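Long-range contact in Thiol:disulfide interchange protein dsbA-like (Escherichia coli, PDB 3C7M), which introduces disulfide bonds into other proteins of the periplasm, working with DsbI to form an essential disulfide in the arylsulfate sulfotransferase AssT: residues Ser91-Ala103 and Ala119-Ser131. Sequence-based numbering, arbitrary orientation.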
# COMPACT_ATOMS: atom_id res chain seq x y z
N SER A 91 8.05 7.45 -9.94
CA SER A 91 6.71 7.06 -9.48
C SER A 91 6.07 8.18 -8.67
O SER A 91 6.61 8.61 -7.64
CB SER A 91 6.75 5.77 -8.67
OG SER A 91 5.55 5.56 -7.92
N GLN A 92 4.92 8.66 -9.14
CA GLN A 92 4.17 9.68 -8.43
C GLN A 92 3.56 9.13 -7.14
O GLN A 92 3.53 9.82 -6.12
CB GLN A 92 3.10 10.29 -9.34
CG GLN A 92 3.71 11.16 -10.44
CD GLN A 92 2.66 11.77 -11.34
OE1 GLN A 92 2.11 11.10 -12.21
NE2 GLN A 92 2.39 13.06 -11.14
N PHE A 93 3.11 7.88 -7.17
CA PHE A 93 2.60 7.23 -5.96
C PHE A 93 3.68 7.22 -4.88
O PHE A 93 3.42 7.60 -3.74
CB PHE A 93 2.12 5.81 -6.25
CG PHE A 93 1.98 4.95 -5.01
CD1 PHE A 93 0.93 5.17 -4.12
CD2 PHE A 93 2.90 3.95 -4.73
CE1 PHE A 93 0.79 4.39 -2.99
CE2 PHE A 93 2.77 3.16 -3.60
CZ PHE A 93 1.71 3.38 -2.72
N LYS A 94 4.89 6.79 -5.25
CA LYS A 94 5.99 6.72 -4.30
C LYS A 94 6.26 8.08 -3.65
O LYS A 94 6.44 8.17 -2.43
CB LYS A 94 7.25 6.21 -5.00
CG LYS A 94 8.42 6.06 -4.07
CD LYS A 94 9.58 5.35 -4.75
CE LYS A 94 10.85 5.56 -3.94
NZ LYS A 94 11.92 4.63 -4.42
N LYS A 95 6.24 9.13 -4.46
CA LYS A 95 6.49 10.47 -3.96
C LYS A 95 5.43 10.90 -2.96
O LYS A 95 5.75 11.42 -1.89
CB LYS A 95 6.57 11.46 -5.12
CG LYS A 95 7.81 11.27 -5.99
CD LYS A 95 7.83 12.25 -7.15
CE LYS A 95 9.05 12.03 -8.04
NZ LYS A 95 9.01 12.94 -9.22
N ALA A 96 4.16 10.68 -3.30
CA ALA A 96 3.08 11.02 -2.39
C ALA A 96 3.14 10.20 -1.11
O ALA A 96 2.96 10.75 -0.01
CB ALA A 96 1.72 10.86 -3.06
N LYS A 97 3.39 8.90 -1.24
CA LYS A 97 3.41 8.01 -0.08
C LYS A 97 4.46 8.45 0.93
O LYS A 97 4.18 8.56 2.12
CB LYS A 97 3.65 6.56 -0.52
CG LYS A 97 3.72 5.57 0.64
CD LYS A 97 3.95 4.12 0.17
CE LYS A 97 5.15 3.99 -0.75
NZ LYS A 97 5.65 2.58 -0.85
N PHE A 98 5.67 8.73 0.45
CA PHE A 98 6.71 9.15 1.38
C PHE A 98 6.51 10.55 1.92
O PHE A 98 6.92 10.83 3.06
CB PHE A 98 8.10 8.90 0.82
CG PHE A 98 8.51 7.47 0.91
CD1 PHE A 98 8.88 6.92 2.14
CD2 PHE A 98 8.48 6.65 -0.20
CE1 PHE A 98 9.23 5.58 2.25
CE2 PHE A 98 8.84 5.31 -0.11
CZ PHE A 98 9.22 4.79 1.12
N ALA A 99 5.85 11.41 1.15
CA ALA A 99 5.50 12.74 1.63
C ALA A 99 4.54 12.64 2.81
O ALA A 99 4.69 13.36 3.80
CB ALA A 99 4.91 13.59 0.52
N TYR A 100 3.55 11.76 2.70
CA TYR A 100 2.60 11.57 3.81
C TYR A 100 3.26 10.93 5.02
O TYR A 100 3.00 11.35 6.14
CB TYR A 100 1.38 10.74 3.38
CG TYR A 100 0.42 11.53 2.53
CD1 TYR A 100 -0.08 12.76 2.96
CD2 TYR A 100 -0.01 11.04 1.30
CE1 TYR A 100 -0.97 13.49 2.18
CE2 TYR A 100 -0.90 11.76 0.51
CZ TYR A 100 -1.38 12.99 0.96
OH TYR A 100 -2.26 13.69 0.16
N TYR A 101 4.11 9.93 4.80
CA TYR A 101 4.80 9.33 5.92
C TYR A 101 5.66 10.37 6.64
O TYR A 101 5.63 10.45 7.87
CB TYR A 101 5.71 8.19 5.44
CG TYR A 101 5.06 6.85 5.15
CD1 TYR A 101 3.99 6.36 5.91
CD2 TYR A 101 5.60 6.04 4.16
CE1 TYR A 101 3.44 5.09 5.64
CE2 TYR A 101 5.07 4.79 3.89
CZ TYR A 101 4.00 4.32 4.63
OH TYR A 101 3.49 3.06 4.36
N ALA A 102 6.41 11.17 5.88
CA ALA A 102 7.28 12.19 6.49
C ALA A 102 6.45 13.24 7.23
O ALA A 102 6.77 13.60 8.37
CB ALA A 102 8.17 12.85 5.44
N ALA A 103 5.37 13.71 6.61
CA ALA A 103 4.53 14.72 7.23
C ALA A 103 3.91 14.21 8.53
O ALA A 103 4.03 14.85 9.57
CB ALA A 103 3.44 15.21 6.26
N ALA A 119 -5.81 20.70 2.48
CA ALA A 119 -4.41 20.75 2.88
C ALA A 119 -3.79 19.36 2.86
O ALA A 119 -2.65 19.19 2.42
CB ALA A 119 -4.26 21.36 4.24
N PHE A 120 -4.54 18.36 3.33
CA PHE A 120 -4.01 17.00 3.29
C PHE A 120 -3.74 16.56 1.85
O PHE A 120 -2.67 16.06 1.52
CB PHE A 120 -4.95 16.00 3.97
CG PHE A 120 -4.44 14.59 3.93
CD1 PHE A 120 -3.58 14.12 4.92
CD2 PHE A 120 -4.79 13.73 2.88
CE1 PHE A 120 -3.08 12.82 4.89
CE2 PHE A 120 -4.29 12.42 2.84
CZ PHE A 120 -3.44 11.96 3.85
N ILE A 121 -4.73 16.76 0.99
CA ILE A 121 -4.58 16.38 -0.41
C ILE A 121 -3.39 17.11 -1.05
O ILE A 121 -2.60 16.50 -1.79
CB ILE A 121 -5.90 16.60 -1.17
CG1 ILE A 121 -6.93 15.54 -0.76
CG2 ILE A 121 -5.68 16.56 -2.68
CD1 ILE A 121 -8.37 15.92 -1.08
N LYS A 122 -3.25 18.40 -0.75
CA LYS A 122 -2.17 19.23 -1.31
C LYS A 122 -0.80 18.64 -1.00
O LYS A 122 0.08 18.60 -1.86
CB LYS A 122 -2.26 20.67 -0.79
CG LYS A 122 -1.23 21.61 -1.41
CD LYS A 122 -1.51 23.06 -1.06
CE LYS A 122 -0.63 24.01 -1.87
NZ LYS A 122 0.80 23.94 -1.43
N THR A 123 -0.62 18.16 0.23
CA THR A 123 0.66 17.61 0.65
C THR A 123 1.09 16.50 -0.30
O THR A 123 2.22 16.49 -0.81
CB THR A 123 0.62 17.11 2.09
OG1 THR A 123 0.49 18.23 2.97
CG2 THR A 123 1.90 16.35 2.43
N GLY A 124 0.16 15.59 -0.59
CA GLY A 124 0.46 14.47 -1.47
C GLY A 124 0.62 14.85 -2.91
O GLY A 124 1.56 14.40 -3.58
N LEU A 125 -0.30 15.69 -3.41
CA LEU A 125 -0.29 16.09 -4.81
C LEU A 125 0.93 16.94 -5.15
O LEU A 125 1.57 16.73 -6.20
CB LEU A 125 -1.58 16.80 -5.22
CG LEU A 125 -2.88 16.01 -5.12
CD1 LEU A 125 -4.00 16.87 -5.67
CD2 LEU A 125 -2.78 14.67 -5.86
N ASP A 126 1.27 17.89 -4.28
CA ASP A 126 2.46 18.71 -4.52
C ASP A 126 3.71 17.85 -4.63
O ASP A 126 4.54 18.07 -5.51
CB ASP A 126 2.65 19.74 -3.40
CG ASP A 126 1.73 20.95 -3.54
OD1 ASP A 126 0.95 21.03 -4.52
OD2 ASP A 126 1.80 21.82 -2.66
N ALA A 127 3.84 16.86 -3.75
CA ALA A 127 5.00 15.99 -3.75
C ALA A 127 5.04 15.16 -5.04
O ALA A 127 6.11 14.89 -5.60
CB ALA A 127 4.98 15.08 -2.54
N ALA A 128 3.87 14.77 -5.51
CA ALA A 128 3.76 13.96 -6.72
C ALA A 128 3.89 14.79 -8.01
O ALA A 128 4.08 14.24 -9.09
CB ALA A 128 2.47 13.18 -6.71
N GLY A 129 3.77 16.11 -7.88
CA GLY A 129 3.77 17.00 -9.05
C GLY A 129 2.47 16.97 -9.84
O GLY A 129 2.47 17.23 -11.06
N MET A 130 1.36 16.67 -9.17
CA MET A 130 0.05 16.64 -9.80
C MET A 130 -0.78 17.82 -9.34
O MET A 130 -0.77 18.17 -8.15
CB MET A 130 -0.68 15.32 -9.51
CG MET A 130 -2.09 15.26 -10.11
SD MET A 130 -2.93 13.68 -9.86
CE MET A 130 -2.33 12.73 -11.25
N SER A 131 -1.48 18.45 -10.28
CA SER A 131 -2.38 19.55 -9.96
C SER A 131 -3.67 19.05 -9.31
O SER A 131 -4.11 17.92 -9.55
CB SER A 131 -2.71 20.39 -11.20
OG SER A 131 -3.54 19.68 -12.11
O HOH W 1 6.68 14.00 -10.44
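Tyr-100 and Phe-120 form an offset stack between two helices of the DsbA-like helical insertion in the thioredoxin fold: ring planes lie 10° apart, and each ring sets an edge atom over one face of the other, offset toward the rim, with Phe-120 CZ and Tyr-100 CE1 3.4 Å apart. The side chains cross at about a right angle; Phe-120 CG, anti to its backbone nitrogen, carries that ring to the tyrosine. The phenol reaches across the opposing helix, and Tyr-100 OH donates to Phe-120 O (2.8 Å) from above the carbonyl plane, fixing the far end of the ring. Tyr-64 stacks on Phe-120 as well.

Gly-124 lets the tyrosine lie against bare backbone, with Tyr-100 CZ 3.4 Å from Gly-124 CA. The axes of segments 92-103 and 119-128 come within 7.6 Å, their N-to-C directions 136° apart, a closeness matched by the small residues between them; Ala-99 CB and Ala-127 CB, 3.4 Å apart, are tighter than ordinary van der Waals contact.

Where a Schellman motif with Gly-129 ends helix 117-128, Gln-92 NE2 donates to Ala-128 O (2.9 Å, N-H...O 167°), while Gln-92 OE1 is hydrogen-bonded to Lys-78 NZ. A water accepting from Lys-95 NZ donates to that same Ala-128 O, at 2.9 Å.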